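Local coordinates for NAD_Gly3P_dh, NAD-dependent glycerol-3-phosphate dehydrogenase (Streptosporangium roseum, PDB 5OCM), which reduces imines to amines with NADPH as the hydride donor, as an imine reductase related to the beta-hydroxyacid dehydrogenases, at the interface of chains A and B. Coordinates in Å, arbitrary orientation; residue numbers count along the deposited sequence, not the author numbering. Chains: chain A/B, NAD_Gly3P_dh, NAD-dependent glycerol-3-phosphate dehydrogenase.

The interface of chains A and B. Residues chain A 191, 194, 196, 200-201, 204; chain B 168-169, 172.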
loop_
_atom_site.group_PDB
_atom_site.type_symbol
_atom_site.label_atom_id
_atom_site.label_comp_id
_atom_site.label_asym_id
_atom_site.label_seq_id
_atom_site.Cartn_x
_atom_site.Cartn_y
_atom_site.Cartn_z
ATOM N N LEU A 191 14.062 -0.758 10.311
ATOM C CA LEU A 191 15.213 -0.077 9.774
ATOM C C LEU A 191 15.880 0.884 10.746
ATOM O O LEU A 191 17.129 1.047 10.686
ATOM C CB LEU A 191 14.860 0.648 8.462
ATOM C CG LEU A 191 14.866 -0.406 7.319
ATOM C CD1 LEU A 191 14.054 0.089 6.209
ATOM C CD2 LEU A 191 16.307 -0.697 6.839
ATOM N N ALA A 194 18.907 -0.347 12.605
ATOM C CA ALA A 194 20.147 -0.254 11.851
ATOM C C ALA A 194 20.525 1.187 11.539
ATOM O O ALA A 194 21.328 1.454 10.658
ATOM C CB ALA A 194 20.050 -1.104 10.584
ATOM N N VAL A 196 18.823 3.570 10.214
ATOM C CA VAL A 196 18.323 4.153 8.954
ATOM C C VAL A 196 17.129 5.001 9.360
ATOM O O VAL A 196 16.211 4.527 10.022
ATOM C CB VAL A 196 17.930 3.040 7.947
ATOM C CG1 VAL A 196 17.277 3.643 6.720
ATOM C CG2 VAL A 196 19.160 2.233 7.547
ATOM N N THR A 200 14.845 8.388 5.137
ATOM C CA THR A 200 15.702 7.645 4.201
ATOM C C THR A 200 14.968 6.467 3.565
ATOM O O THR A 200 15.092 6.264 2.338
ATOM C CB THR A 200 16.990 7.171 4.897
ATOM O OG1 THR A 200 17.651 8.326 5.432
ATOM C CG2 THR A 200 17.919 6.449 3.936
ATOM N N PHE A 201 14.226 5.735 4.372
ATOM C CA PHE A 201 13.437 4.583 3.928
ATOM C C PHE A 201 12.275 4.974 3.018
ATOM O O PHE A 201 11.968 4.262 2.065
ATOM C CB PHE A 201 12.957 3.823 5.159
ATOM C CG PHE A 201 12.087 2.614 4.855
ATOM C CD1 PHE A 201 12.503 1.671 3.937
ATOM C CD2 PHE A 201 10.910 2.407 5.552
ATOM C CE1 PHE A 201 11.730 0.519 3.694
ATOM C CE2 PHE A 201 10.129 1.286 5.326
ATOM C CZ PHE A 201 10.529 0.316 4.394
ATOM N N PHE A 204 12.199 4.655 -0.872
ATOM C CA PHE A 204 12.231 3.217 -1.252
ATOM C C PHE A 204 10.826 2.605 -1.085
ATOM O O PHE A 204 10.327 1.923 -1.984
ATOM C CB PHE A 204 13.252 2.456 -0.413
ATOM C CG PHE A 204 14.666 2.867 -0.653
ATOM C CD1 PHE A 204 15.411 2.283 -1.695
ATOM C CD2 PHE A 204 15.274 3.833 0.116
ATOM C CE1 PHE A 204 16.723 2.692 -1.954
ATOM C CE2 PHE A 204 16.602 4.242 -0.158
ATOM C CZ PHE A 204 17.312 3.672 -1.178
ATOM N N LEU B 168 17.746 -6.373 5.030
ATOM C CA LEU B 168 16.982 -5.586 5.951
ATOM C C LEU B 168 15.965 -4.699 5.207
ATOM O O LEU B 168 14.758 -4.691 5.538
ATOM C CB LEU B 168 17.926 -4.717 6.772
ATOM C CG LEU B 168 17.813 -4.519 8.266
ATOM C CD1 LEU B 168 18.127 -3.063 8.600
ATOM C CD2 LEU B 168 16.580 -5.031 8.957
ATOM N N TYR B 169 16.455 -3.962 4.208
ATOM C CA TYR B 169 15.536 -3.200 3.343
ATOM C C TYR B 169 14.497 -4.090 2.648
ATOM O O TYR B 169 13.296 -3.776 2.630
ATOM C CB TYR B 169 16.261 -2.421 2.253
ATOM C CG TYR B 169 16.817 -1.072 2.632
ATOM C CD1 TYR B 169 17.933 -0.931 3.427
ATOM C CD2 TYR B 169 16.191 0.099 2.160
ATOM C CE1 TYR B 169 18.447 0.306 3.757
ATOM C CE2 TYR B 169 16.694 1.355 2.434
ATOM C CZ TYR B 169 17.808 1.470 3.234
ATOM O OH TYR B 169 18.267 2.750 3.502
ATOM N N ALA B 172 11.657 -5.373 5.027
ATOM C CA ALA B 172 10.839 -4.205 5.396
ATOM C C ALA B 172 9.894 -3.840 4.241
ATOM O O ALA B 172 8.689 -3.633 4.452
ATOM C CB ALA B 172 11.701 -3.022 5.783
#
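The ring of B:Tyr169 carries the methyl CD2 of A:Leu191 on one face, nearer its CD1 and CE1 atoms than the centre and 3.8 Å from CD1, and it turns its CE2 edge onto a face of A:Phe204. The two aromatic planes stand at 73°, an edge-to-face pair with centroids 5.1 Å apart. At the edge of the A:Phe204 ring, in its plane, lie the carbonyl oxygens of A:Thr200 and A:Phe201 from its own helix, 198-225. A:Phe201 receives CD1 of A:Leu191 on one face, while its tip atom CZ meets the methyl of B:Ala172 at 3.8 Å. The forked leucine thus serves both rings, and the small alanine probably allows helix 165-192 of chain B to approach. This apolar patch belongs to a two-fold symmetric interface that probably holds the enzyme as a dimer, as in other imine reductases. With CG anti to the carbonyl carbon (chi1 -84°), the long, flat B:Tyr169 reaches between A:Leu191 and A:Phe204, and its phenol OH ends among methyls, 3.5 Å from CG1 of A:Val196 and 3.7 Å from CG2 of A:Thr200. No polar bond crosses this patch, which appears to rest on apolar packing. An alanine in place of B:Tyr169 would probably open a gap between A:Leu191 and A:Phe204, leaving the phenylalanine face without its aromatic partner. Beside the tyrosine, A:Leu191 and B:Leu168 lie antiparallel, and the short A:Ala194 leaves room for B:Leu168, whose CD1 packs tightly 3.4 Å from the alanine CB.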